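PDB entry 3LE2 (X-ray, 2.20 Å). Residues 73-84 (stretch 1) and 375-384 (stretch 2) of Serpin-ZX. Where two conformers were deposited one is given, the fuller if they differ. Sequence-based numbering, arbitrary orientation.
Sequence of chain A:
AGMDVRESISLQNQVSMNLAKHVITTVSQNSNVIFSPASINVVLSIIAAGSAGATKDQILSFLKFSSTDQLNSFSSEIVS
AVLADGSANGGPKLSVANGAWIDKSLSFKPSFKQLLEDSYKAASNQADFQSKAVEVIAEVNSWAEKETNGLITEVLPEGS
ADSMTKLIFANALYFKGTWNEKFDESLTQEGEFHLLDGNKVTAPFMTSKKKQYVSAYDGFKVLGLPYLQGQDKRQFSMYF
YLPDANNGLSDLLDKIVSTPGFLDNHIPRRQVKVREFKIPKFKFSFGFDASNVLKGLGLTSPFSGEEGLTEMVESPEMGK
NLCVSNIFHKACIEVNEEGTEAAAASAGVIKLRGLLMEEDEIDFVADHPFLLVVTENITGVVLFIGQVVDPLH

Stretch 1, residues 73-84: SFSSEIVSAVLA
Stretch 2 375-384: TENITGVVLF

A helix can be held against the turn joining two strands by side-chain packing alone; this pair of stretches from Serpin-ZX, 294 or more residues apart wherever they touch, is a compact example. Residues 73-83 are helical, with a wider π-type turn at 74-79 in which Phe74 O accepts from both Ile78 N and Val79 N, each at 3.0 Å; Ala84 leaves helical phi/psi at -63/149. Across from it, strand 375-376 runs into a turn with helical phi/psi at 377-379, Gly380 at 72/4, a positive phi that favours glycine, and a return strand including 382-384, with Leu383 at -78/-42 between extended neighbours. Glu376 N donates to Val381 O at 2.8 Å. The CA atoms pair Ile78 with Thr379 (7.8 Å), Val82 with Glu376 (7.0 Å) and Leu83 with Leu383 (7.9 Å).

No hydrogen bond crosses between the stretches; the contact, mostly apolar, buries 303 Å², both sides summed. Val82, Val381, Leu83 and Leu383 are buried, with no side-chain polar group to satisfy. Val82 (chi1 t) points toward the turn and contributes most. Its CG1 lies 3.9 Å from Glu376 CB, 4.0 Å from Val381 CG1 and 3.8 Å from Leu383 CD1; its CG2 meets Thr379 OG1 at 3.6 Å. Val381 (t) points back, its CG2 4.3 Å from both Ile78 CG2 (Ile78 m, m) and Phe74 CZ (chi1 t, chi2 70°), approaching that ring obliquely. Leu83 (m, t) and Leu383 (m, p) start sideways but bring their ends nearer, Leu83 CD2 reaching 4.2 Å from Leu383 CG.

The hydrogen bonds shaping the turn lie within stretch 2. Buried Glu376 (t, m, chi3 -61°) accepts through OE1 from Thr379 N and OG1, both 2.8 Å, and through OE2, also bonded elsewhere in the structure, from Ile378 N at 3.0 Å. Thr379 (p) suits both roles: OG1 accepts from Val381 N at 3.1 Å, while CG2 packs 4.0 Å from Ile78 CG2.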

# COMPACT_ATOMS: atom_id res chain seq x y z
N SER A 73 -5.85 -10.06 -16.23
CA SER A 73 -4.64 -10.87 -16.29
C SER A 73 -3.53 -10.31 -15.43
O SER A 73 -2.82 -11.07 -14.77
CB SER A 73 -4.13 -10.93 -17.74
OG SER A 73 -5.13 -11.37 -18.63
N PHE A 74 -3.33 -9.00 -15.48
CA PHE A 74 -2.29 -8.36 -14.69
C PHE A 74 -2.56 -8.70 -13.22
O PHE A 74 -1.64 -8.98 -12.45
CB PHE A 74 -2.29 -6.85 -14.93
CG PHE A 74 -1.39 -6.08 -14.00
CD1 PHE A 74 -0.02 -6.18 -14.09
CD2 PHE A 74 -1.93 -5.23 -13.04
CE1 PHE A 74 0.81 -5.46 -13.25
CE2 PHE A 74 -1.11 -4.51 -12.19
CZ PHE A 74 0.26 -4.62 -12.29
N SER A 75 -3.83 -8.71 -12.85
CA SER A 75 -4.19 -9.06 -11.49
C SER A 75 -3.83 -10.51 -11.15
O SER A 75 -3.07 -10.76 -10.22
CB SER A 75 -5.68 -8.82 -11.27
OG SER A 75 -5.95 -8.78 -9.88
N SER A 76 -4.35 -11.46 -11.93
CA SER A 76 -4.18 -12.87 -11.60
C SER A 76 -2.77 -13.40 -11.84
O SER A 76 -2.30 -14.30 -11.13
CB SER A 76 -5.19 -13.73 -12.35
OG SER A 76 -5.10 -13.51 -13.75
N GLU A 77 -2.09 -12.85 -12.84
CA GLU A 77 -0.76 -13.34 -13.20
C GLU A 77 0.32 -12.67 -12.36
O GLU A 77 1.26 -13.32 -11.91
CB GLU A 77 -0.47 -13.12 -14.69
CG GLU A 77 -1.53 -13.66 -15.64
CD GLU A 77 -1.99 -15.06 -15.27
OE1 GLU A 77 -1.15 -15.98 -15.28
OE2 GLU A 77 -3.19 -15.23 -14.96
N ILE A 78 0.18 -11.36 -12.15
CA ILE A 78 1.22 -10.59 -11.47
C ILE A 78 0.86 -10.19 -10.04
O ILE A 78 1.53 -10.58 -9.09
CB ILE A 78 1.64 -9.35 -12.30
CG1 ILE A 78 2.01 -9.77 -13.73
CG2 ILE A 78 2.81 -8.64 -11.63
CD1 ILE A 78 3.20 -10.74 -13.82
N VAL A 79 -0.21 -9.41 -9.87
CA VAL A 79 -0.53 -8.86 -8.54
C VAL A 79 -0.77 -9.94 -7.47
O VAL A 79 -0.25 -9.85 -6.37
CB VAL A 79 -1.70 -7.85 -8.59
CG1 VAL A 79 -1.96 -7.29 -7.21
CG2 VAL A 79 -1.39 -6.74 -9.56
N SER A 80 -1.57 -10.96 -7.80
CA SER A 80 -1.82 -12.02 -6.84
C SER A 80 -0.54 -12.77 -6.46
O SER A 80 -0.37 -13.17 -5.31
CB SER A 80 -2.87 -13.00 -7.36
OG SER A 80 -4.15 -12.39 -7.38
N ALA A 81 0.36 -12.95 -7.41
CA ALA A 81 1.62 -13.62 -7.10
C ALA A 81 2.44 -12.74 -6.15
O ALA A 81 3.19 -13.24 -5.31
CB ALA A 81 2.42 -13.93 -8.37
N VAL A 82 2.29 -11.43 -6.31
CA VAL A 82 3.01 -10.48 -5.49
C VAL A 82 2.36 -10.40 -4.11
O VAL A 82 3.04 -10.23 -3.10
CB VAL A 82 3.02 -9.08 -6.14
CG1 VAL A 82 3.49 -8.01 -5.14
CG2 VAL A 82 3.90 -9.09 -7.39
N LEU A 83 1.05 -10.57 -4.07
CA LEU A 83 0.29 -10.43 -2.83
C LEU A 83 0.17 -11.75 -2.06
O LEU A 83 -0.34 -11.76 -0.96
CB LEU A 83 -1.10 -9.86 -3.10
CG LEU A 83 -1.09 -8.39 -3.51
CD1 LEU A 83 -2.49 -7.81 -3.47
CD2 LEU A 83 -0.14 -7.59 -2.62
N ALA A 84 0.64 -12.84 -2.66
CA ALA A 84 0.59 -14.16 -2.05
C ALA A 84 1.42 -14.18 -0.77
O ALA A 84 2.41 -13.47 -0.67
CB ALA A 84 1.10 -15.22 -3.03
N THR A 375 7.88 -2.19 -1.74
CA THR A 375 7.75 -2.67 -3.10
C THR A 375 8.30 -4.06 -3.24
O THR A 375 9.17 -4.50 -2.48
CB THR A 375 8.57 -1.83 -4.07
OG1 THR A 375 9.96 -2.07 -3.82
CG2 THR A 375 8.29 -0.36 -3.88
N GLU A 376 7.80 -4.74 -4.26
CA GLU A 376 8.35 -6.01 -4.65
C GLU A 376 9.27 -5.65 -5.82
O GLU A 376 8.82 -5.11 -6.84
CB GLU A 376 7.23 -6.98 -5.01
CG GLU A 376 7.67 -8.44 -5.10
CD GLU A 376 8.58 -8.68 -6.30
OE1 GLU A 376 8.12 -8.44 -7.43
OE2 GLU A 376 9.76 -9.08 -6.10
N ASN A 377 10.56 -5.92 -5.65
CA ASN A 377 11.59 -5.45 -6.58
C ASN A 377 11.63 -6.13 -7.95
O ASN A 377 12.02 -5.50 -8.93
CB ASN A 377 12.98 -5.48 -5.91
CG ASN A 377 13.10 -4.47 -4.73
OD1 ASN A 377 12.88 -3.26 -4.90
ND2 ASN A 377 13.48 -4.97 -3.55
N ILE A 378 11.23 -7.39 -8.04
CA ILE A 378 11.24 -8.09 -9.33
C ILE A 378 10.23 -7.49 -10.31
O ILE A 378 10.55 -7.23 -11.48
CB ILE A 378 10.91 -9.60 -9.21
CG1 ILE A 378 11.80 -10.30 -8.18
CG2 ILE A 378 10.96 -10.26 -10.59
CD1 ILE A 378 13.26 -10.04 -8.31
N THR A 379 9.01 -7.26 -9.83
CA THR A 379 7.95 -6.73 -10.69
C THR A 379 7.88 -5.21 -10.61
O THR A 379 7.23 -4.58 -11.45
CB THR A 379 6.58 -7.27 -10.26
OG1 THR A 379 6.32 -6.83 -8.92
CG2 THR A 379 6.56 -8.78 -10.29
N GLY A 380 8.52 -4.62 -9.60
CA GLY A 380 8.35 -3.20 -9.34
C GLY A 380 6.99 -2.81 -8.77
O GLY A 380 6.71 -1.64 -8.59
N VAL A 381 6.13 -3.79 -8.49
CA VAL A 381 4.82 -3.50 -7.92
C VAL A 381 4.93 -2.93 -6.48
O VAL A 381 5.73 -3.41 -5.67
CB VAL A 381 3.90 -4.76 -7.95
CG1 VAL A 381 2.68 -4.61 -7.02
CG2 VAL A 381 3.46 -5.07 -9.38
N VAL A 382 4.15 -1.90 -6.18
CA VAL A 382 4.17 -1.27 -4.85
C VAL A 382 3.07 -1.83 -3.93
O VAL A 382 1.89 -1.69 -4.24
CB VAL A 382 4.00 0.26 -4.98
CG1 VAL A 382 3.84 0.94 -3.61
CG2 VAL A 382 5.16 0.84 -5.80
N LEU A 383 3.45 -2.46 -2.81
CA LEU A 383 2.46 -2.95 -1.83
C LEU A 383 1.88 -1.87 -0.94
O LEU A 383 0.69 -1.89 -0.65
CB LEU A 383 3.05 -4.03 -0.92
CG LEU A 383 3.22 -5.41 -1.53
CD1 LEU A 383 4.38 -5.37 -2.54
CD2 LEU A 383 3.48 -6.42 -0.43
N PHE A 384 2.73 -0.95 -0.48
CA PHE A 384 2.31 0.06 0.49
C PHE A 384 2.97 1.39 0.19
O PHE A 384 4.14 1.43 -0.18
CB PHE A 384 2.71 -0.33 1.92
CG PHE A 384 2.01 -1.54 2.46
CD1 PHE A 384 0.66 -1.49 2.79
CD2 PHE A 384 2.71 -2.72 2.69
CE1 PHE A 384 0.02 -2.61 3.31
CE2 PHE A 384 2.07 -3.84 3.21
CZ PHE A 384 0.72 -3.78 3.52